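Local coordinates for ORF99 (PDB 3DF6), which is of unknown function but, as a viral relative of AcrID1 proteins, may act as an inhibitor of type I-D CRISPR immunity in its archaeal host, at residues C[40-45]-C[71-76]; C[59-64]-C[75-80]. The protein carries 2 engineered substitutions. All blocks are in the same frame, centred on the assembly; numbering follows the deposited sequence.

Interaction 1 (C[40-45]-C[71-76]); sequences ELIGKP and KKLFVE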
loop_
_atom_site.group_PDB
_atom_site.type_symbol
_atom_site.label_atom_id
_atom_site.label_comp_id
_atom_site.label_asym_id
_atom_site.label_seq_id
_atom_site.Cartn_x
_atom_site.Cartn_y
_atom_site.Cartn_z
ATOM N N GLU C 40 4.839 10.548 -13.546
ATOM C CA GLU C 40 3.442 10.212 -13.346
ATOM C C GLU C 40 3.147 9.867 -11.883
ATOM O O GLU C 40 2.117 10.271 -11.356
ATOM C CB GLU C 40 3.062 9.055 -14.280
ATOM C CG GLU C 40 1.595 8.731 -14.335
ATOM C CD GLU C 40 0.720 9.888 -14.780
ATOM O OE1 GLU C 40 1.150 10.687 -15.652
ATOM O OE2 GLU C 40 -0.418 9.975 -14.256
ATOM N N LEU C 41 4.061 9.137 -11.241
ATOM C CA LEU C 41 3.933 8.729 -9.838
ATOM C C LEU C 41 3.818 9.925 -8.874
ATOM O O LEU C 41 2.971 9.943 -7.973
ATOM C CB LEU C 41 5.144 7.878 -9.430
ATOM C CG LEU C 41 5.188 7.259 -8.018
ATOM C CD1 LEU C 41 4.124 6.168 -7.874
ATOM C CD2 LEU C 41 6.569 6.682 -7.712
ATOM N N ILE C 42 4.682 10.910 -9.093
ATOM C CA ILE C 42 4.870 12.037 -8.198
ATOM C C ILE C 42 3.987 13.254 -8.505
ATOM O O ILE C 42 3.634 14.009 -7.591
ATOM C CB ILE C 42 6.370 12.363 -8.153
ATOM C CG1 ILE C 42 7.055 11.230 -7.388
ATOM C CG2 ILE C 42 6.657 13.724 -7.524
ATOM C CD1 ILE C 42 8.482 11.015 -7.760
ATOM N N GLY C 43 3.594 13.420 -9.769
ATOM C CA GLY C 43 2.690 14.505 -10.140
ATOM C C GLY C 43 3.321 15.871 -9.968
ATOM O O GLY C 43 4.501 16.062 -10.262
ATOM N N LYS C 44 2.533 16.822 -9.470
ATOM C CA LYS C 44 2.999 18.187 -9.297
ATOM C C LYS C 44 2.954 18.572 -7.815
ATOM O O LYS C 44 1.999 19.204 -7.376
ATOM C CB LYS C 44 2.102 19.144 -10.082
ATOM C CG LYS C 44 1.925 18.813 -11.563
ATOM C CD LYS C 44 3.176 19.105 -12.359
ATOM C CE LYS C 44 2.925 18.830 -13.857
ATOM N NZ LYS C 44 3.903 19.555 -14.687
ATOM N N PRO C 45 3.980 18.193 -7.031
ATOM C CA PRO C 45 3.893 18.504 -5.606
ATOM C C PRO C 45 3.984 20.009 -5.373
ATOM O O PRO C 45 4.564 20.745 -6.187
ATOM C CB PRO C 45 5.112 17.807 -5.006
ATOM C CG PRO C 45 5.720 17.002 -6.098
ATOM C CD PRO C 45 5.237 17.515 -7.388
ATOM N N LYS C 71 -0.832 16.254 2.360
ATOM C CA LYS C 71 -0.452 14.876 2.056
ATOM C C LYS C 71 1.036 14.882 1.780
ATOM O O LYS C 71 1.521 15.752 1.042
ATOM C CB LYS C 71 -1.203 14.333 0.831
ATOM C CG LYS C 71 -2.703 14.029 0.984
ATOM C CD LYS C 71 -2.941 12.667 1.599
ATOM C CE LYS C 71 -4.430 12.399 1.866
ATOM N NZ LYS C 71 -4.507 11.067 2.526
ATOM N N LYS C 72 1.764 13.950 2.390
ATOM C CA LYS C 72 3.200 13.826 2.132
ATOM C C LYS C 72 3.529 12.452 1.579
ATOM O O LYS C 72 3.061 11.428 2.100
ATOM C CB LYS C 72 4.033 14.074 3.381
ATOM C CG LYS C 72 3.936 15.532 3.924
ATOM C CD LYS C 72 4.894 15.672 5.128
ATOM C CE LYS C 72 4.954 17.092 5.654
ATOM N NZ LYS C 72 5.618 17.218 7.027
ATOM N N LEU C 73 4.338 12.457 0.527
ATOM C CA LEU C 73 4.768 11.243 -0.159
ATOM C C LEU C 73 6.284 11.099 -0.093
ATOM O O LEU C 73 7.024 11.990 -0.504
ATOM C CB LEU C 73 4.321 11.301 -1.629
ATOM C CG LEU C 73 4.530 10.008 -2.423
ATOM C CD1 LEU C 73 3.434 8.960 -1.999
ATOM C CD2 LEU C 73 4.542 10.268 -3.916
ATOM N N PHE C 74 6.755 9.977 0.442
ATOM C CA PHE C 74 8.181 9.698 0.490
ATOM C C PHE C 74 8.490 8.594 -0.514
ATOM O O PHE C 74 7.875 7.529 -0.462
ATOM C CB PHE C 74 8.575 9.226 1.891
ATOM C CG PHE C 74 8.345 10.240 2.955
ATOM C CD1 PHE C 74 9.386 11.062 3.367
ATOM C CD2 PHE C 74 7.086 10.376 3.561
ATOM C CE1 PHE C 74 9.196 12.014 4.368
ATOM C CE2 PHE C 74 6.872 11.338 4.560
ATOM C CZ PHE C 74 7.937 12.165 4.960
ATOM N N VAL C 75 9.441 8.845 -1.415
ATOM C CA VAL C 75 9.841 7.861 -2.422
ATOM C C VAL C 75 11.329 7.604 -2.267
ATOM O O VAL C 75 12.141 8.516 -2.382
ATOM C CB VAL C 75 9.539 8.323 -3.890
ATOM C CG1 VAL C 75 9.899 7.225 -4.885
ATOM C CG2 VAL C 75 8.070 8.709 -4.054
ATOM N N GLU C 76 11.675 6.364 -1.961
ATOM C CA GLU C 76 13.055 5.961 -1.832
ATOM C C GLU C 76 13.491 5.279 -3.131
ATOM O O GLU C 76 12.846 4.326 -3.575
ATOM C CB GLU C 76 13.187 4.986 -0.660
ATOM C CG GLU C 76 14.620 4.646 -0.273
ATOM C CD GLU C 76 14.701 3.433 0.669
ATOM O OE1 GLU C 76 13.653 2.836 0.955
ATOM O OE2 GLU C 76 15.809 3.082 1.118
#
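The carbonyl oxygen of Ile42, a residue whose side chain packs on Leu73 and Val75, accepts a hydrogen bond from Tyr63 OH. This bond pins the last turn of helix 35-42 to the sheet from a strand next to 71-76, whereas the contact between 40-45 and 71-76 itself contains no hydrogen bond. Its side-chain contacts are all apolar: two residues of the helix meet two alternate residues of the strand, both directed at the helix. Ile42 does most of the bridging. Its chi1 of -71° sets CG1 anti to the carbonyl carbon, and this methylene faces both strand side chains, lying 4.4 Å from Leu73 CD2 and 4.3 Å from Val75 CG2. Leu41 works one position earlier, where its methyl CD2 faces both methyls of Val75, the nearer being Val75 CG1 at 4.4 Å from Leu41 CD2. In Leu73 the CD2 branch does the touching. The one polar atom that comes near it is Leu41 O, 4.4 Å from Leu73 CD2 and making no bond there. The nearest CA atoms, those of Ile42 and Leu73, are 8.1 Å apart, and the buried surface is a modest 139 Å², which describes a light contact of methyls and one methylene. Directly after it, Gly43 has a positive phi of 66° and turns the chain out of the helix. Around this contact the layer is completed by other parts of the fold: Val14 of helix 3-18 and Ile90 of strand 84-96 each touch both Leu41 and Leu73, while Tyr61 of strand 56-64 lies against Ile42, so that helix 35-42 rests on the central strands with helix 3-18 beside it.

Interaction 2 (C[59-64]-C[75-80]); sequences DEYSYD and VEYVRQ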
loop_
_atom_site.group_PDB
_atom_site.type_symbol
_atom_site.label_atom_id
_atom_site.label_comp_id
_atom_site.label_asym_id
_atom_site.label_seq_id
_atom_site.Cartn_x
_atom_site.Cartn_y
_atom_site.Cartn_z
ATOM N N ASP C 59 13.157 11.146 -1.455
ATOM C CA ASP C 59 12.491 12.415 -1.690
ATOM C C ASP C 59 11.192 12.494 -0.906
ATOM O O ASP C 59 10.475 11.508 -0.763
ATOM C CB ASP C 59 12.181 12.622 -3.166
ATOM C CG ASP C 59 13.426 12.795 -4.020
ATOM O OD1 ASP C 59 14.575 12.723 -3.512
ATOM O OD2 ASP C 59 13.237 12.982 -5.231
ATOM N N GLU C 60 10.898 13.689 -0.424
ATOM C CA GLU C 60 9.677 13.959 0.298
ATOM C C GLU C 60 8.897 14.994 -0.504
ATOM O O GLU C 60 9.384 16.094 -0.718
ATOM C CB GLU C 60 10.027 14.507 1.671
ATOM C CG GLU C 60 8.829 14.879 2.515
ATOM C CD GLU C 60 9.273 15.556 3.810
ATOM O OE1 GLU C 60 10.441 15.354 4.226
ATOM O OE2 GLU C 60 8.470 16.294 4.401
ATOM N N TYR C 61 7.712 14.618 -0.959
ATOM C CA TYR C 61 6.861 15.495 -1.761
ATOM C C TYR C 61 5.621 15.845 -0.967
ATOM O O TYR C 61 4.956 14.965 -0.447
ATOM C CB TYR C 61 6.450 14.795 -3.042
ATOM C CG TYR C 61 7.631 14.306 -3.860
ATOM C CD1 TYR C 61 8.426 15.205 -4.581
ATOM C CD2 TYR C 61 7.947 12.959 -3.909
ATOM C CE1 TYR C 61 9.534 14.748 -5.348
ATOM C CE2 TYR C 61 9.029 12.491 -4.670
ATOM C CZ TYR C 61 9.810 13.385 -5.378
ATOM O OH TYR C 61 10.864 12.907 -6.125
ATOM N N SER C 62 5.308 17.136 -0.893
ATOM C CA SER C 62 4.165 17.622 -0.122
ATOM C C SER C 62 3.076 18.147 -1.079
ATOM O O SER C 62 3.389 18.797 -2.091
ATOM C CB SER C 62 4.640 18.714 0.857
ATOM O OG SER C 62 5.611 18.158 1.753
ATOM N N TYR C 63 1.808 17.852 -0.760
ATOM C CA TYR C 63 0.669 18.237 -1.593
ATOM C C TYR C 63 -0.362 18.897 -0.680
ATOM O O TYR C 63 -0.776 18.283 0.320
ATOM C CB TYR C 63 0.035 17.002 -2.293
ATOM C CG TYR C 63 1.029 16.113 -3.048
ATOM C CD1 TYR C 63 1.132 16.183 -4.445
ATOM C CD2 TYR C 63 1.871 15.230 -2.368
ATOM C CE1 TYR C 63 2.040 15.383 -5.143
ATOM C CE2 TYR C 63 2.782 14.426 -3.057
ATOM C CZ TYR C 63 2.854 14.518 -4.447
ATOM O OH TYR C 63 3.746 13.726 -5.137
ATOM N N ASP C 64 -0.763 20.130 -1.002
ATOM C CA ASP C 64 -1.800 20.825 -0.225
ATOM C C ASP C 64 -3.109 20.057 -0.429
ATOM O O ASP C 64 -3.541 19.875 -1.551
ATOM C CB ASP C 64 -1.993 22.263 -0.717
ATOM C CG ASP C 64 -0.718 23.084 -0.687
ATOM O OD1 ASP C 64 0.162 22.824 0.175
ATOM O OD2 ASP C 64 -0.614 24.013 -1.540
ATOM N N VAL C 75 9.441 8.845 -1.415
ATOM C CA VAL C 75 9.841 7.861 -2.422
ATOM C C VAL C 75 11.329 7.604 -2.267
ATOM O O VAL C 75 12.141 8.516 -2.382
ATOM C CB VAL C 75 9.539 8.323 -3.890
ATOM C CG1 VAL C 75 9.899 7.225 -4.885
ATOM C CG2 VAL C 75 8.070 8.709 -4.054
ATOM N N GLU C 76 11.675 6.364 -1.961
ATOM C CA GLU C 76 13.055 5.961 -1.832
ATOM C C GLU C 76 13.491 5.279 -3.131
ATOM O O GLU C 76 12.846 4.326 -3.575
ATOM C CB GLU C 76 13.187 4.986 -0.660
ATOM C CG GLU C 76 14.620 4.646 -0.273
ATOM C CD GLU C 76 14.701 3.433 0.669
ATOM O OE1 GLU C 76 13.653 2.836 0.955
ATOM O OE2 GLU C 76 15.809 3.082 1.118
ATOM N N TYR C 77 14.577 5.756 -3.740
ATOM C CA TYR C 77 14.983 5.237 -5.046
ATOM C C TYR C 77 16.478 5.304 -5.322
ATOM O O TYR C 77 17.219 6.067 -4.671
ATOM C CB TYR C 77 14.229 5.947 -6.191
ATOM C CG TYR C 77 14.474 7.447 -6.299
ATOM C CD1 TYR C 77 15.459 7.963 -7.150
ATOM C CD2 TYR C 77 13.719 8.343 -5.539
ATOM C CE1 TYR C 77 15.674 9.350 -7.241
ATOM C CE2 TYR C 77 13.916 9.700 -5.624
ATOM C CZ TYR C 77 14.885 10.204 -6.475
ATOM O OH TYR C 77 15.053 11.559 -6.533
ATOM N N VAL C 78 16.895 4.515 -6.317
ATOM C CA VAL C 78 18.242 4.589 -6.876
ATOM C C VAL C 78 18.149 5.082 -8.328
ATOM O O VAL C 78 17.350 4.573 -9.117
ATOM C CB VAL C 78 18.969 3.235 -6.781
ATOM C CG1 VAL C 78 20.384 3.318 -7.387
ATOM C CG2 VAL C 78 19.031 2.753 -5.316
ATOM N N ARG C 79 18.951 6.092 -8.664
ATOM C CA ARG C 79 18.994 6.621 -10.030
ATOM C C ARG C 79 19.837 5.728 -10.946
ATOM O O ARG C 79 21.024 5.507 -10.700
ATOM C CB ARG C 79 19.533 8.048 -10.051
ATOM C CG ARG C 79 18.666 9.071 -9.347
ATOM C CD ARG C 79 19.114 10.501 -9.721
ATOM N NE ARG C 79 18.765 11.441 -8.656
ATOM C CZ ARG C 79 17.724 12.276 -8.662
ATOM N NH1 ARG C 79 16.896 12.349 -9.704
ATOM N NH2 ARG C 79 17.517 13.055 -7.613
ATOM N N GLN C 80 19.206 5.226 -12.004
ATOM C CA GLN C 80 19.862 4.330 -12.954
ATOM C C GLN C 80 20.262 5.063 -14.249
ATOM O O GLN C 80 19.853 6.213 -14.462
ATOM C CB GLN C 80 18.959 3.118 -13.230
ATOM C CG GLN C 80 18.505 2.374 -11.945
ATOM C CD GLN C 80 19.630 1.584 -11.269
ATOM O OE1 GLN C 80 20.737 1.476 -11.804
ATOM N NE2 GLN C 80 19.338 1.012 -10.102
#
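Asp59 and Tyr77 share the shortest polar bond across this contact: Tyr77 OH donates to Asp59 OD2 at 2.6 Å. The hydroxyl meets the oxygen from above the carboxylate, 38° out of its plane, and the aspartate lies at the edge of the tyrosine ring with the two planes 87° apart. The chi1 of Tyr77, 62°, puts CG between the backbone N and the carbonyl carbon, which starts the ring on its way to Asp59. The same oxygen has a second, weak donor within its own strand, as Tyr61 OH lies 2.5 Å from Asp59 OD2. The other oxygen, Asp59 OD1, is bonded to Ser50 OG, so both oxygens of this buried carboxylate have hydroxyl partners. Arg79 does not add a bond: although Arg79 NH2 is 3.1 Å from Tyr77 OH, the angle is poor. Its guanidinium instead has one face over Tyr77 CE1, and its positive charge could still help stabilise the carboxylate through space. The backbones of Asp59 and Val75 are bonded both ways, Asp59 N to Val75 O at 3.0 Å and Val75 N to Asp59 O at 2.9 Å, and both bonds are nearly straight at the hydrogen. Apolar contact is limited to Val75 CG2, which sits in plane at the edge of the Tyr61 ring, 4.0 Å from Tyr61 CE2. Phe38 of helix 35-42 touches Tyr61, Val75 and Tyr77, covering this face of the sheet. Two reciprocal bonds between facing residues define an antiparallel hydrogen-bonded pair, and backbone bonds of Tyr61 with Leu73 and of Tyr63 with Lys71 continue the pattern toward the turn, as expected of the beta hairpin formed by strands 56-64 and 69-80.

Both contacts are buried, their centres about 6 Å apart, and both rely on strand 69-80, with Val75 serving each. Interaction 1 joins helix 35-42 to the sheet between layers, mainly through methyl and methylene groups, with no hydrogen bond between its segments. Interaction 2 joins neighbouring strands within the sheet, combining backbone bonds with a cluster of hydroxyls about a carboxylate. The two meet directly: Ile42 CD1 packs 3.5 Å from Tyr61 OH. The strand thus uses its backbone edge to complete the hairpin and its inward side chains to carry the helix, while Tyr63 of the neighbouring strand bonds the end of that helix.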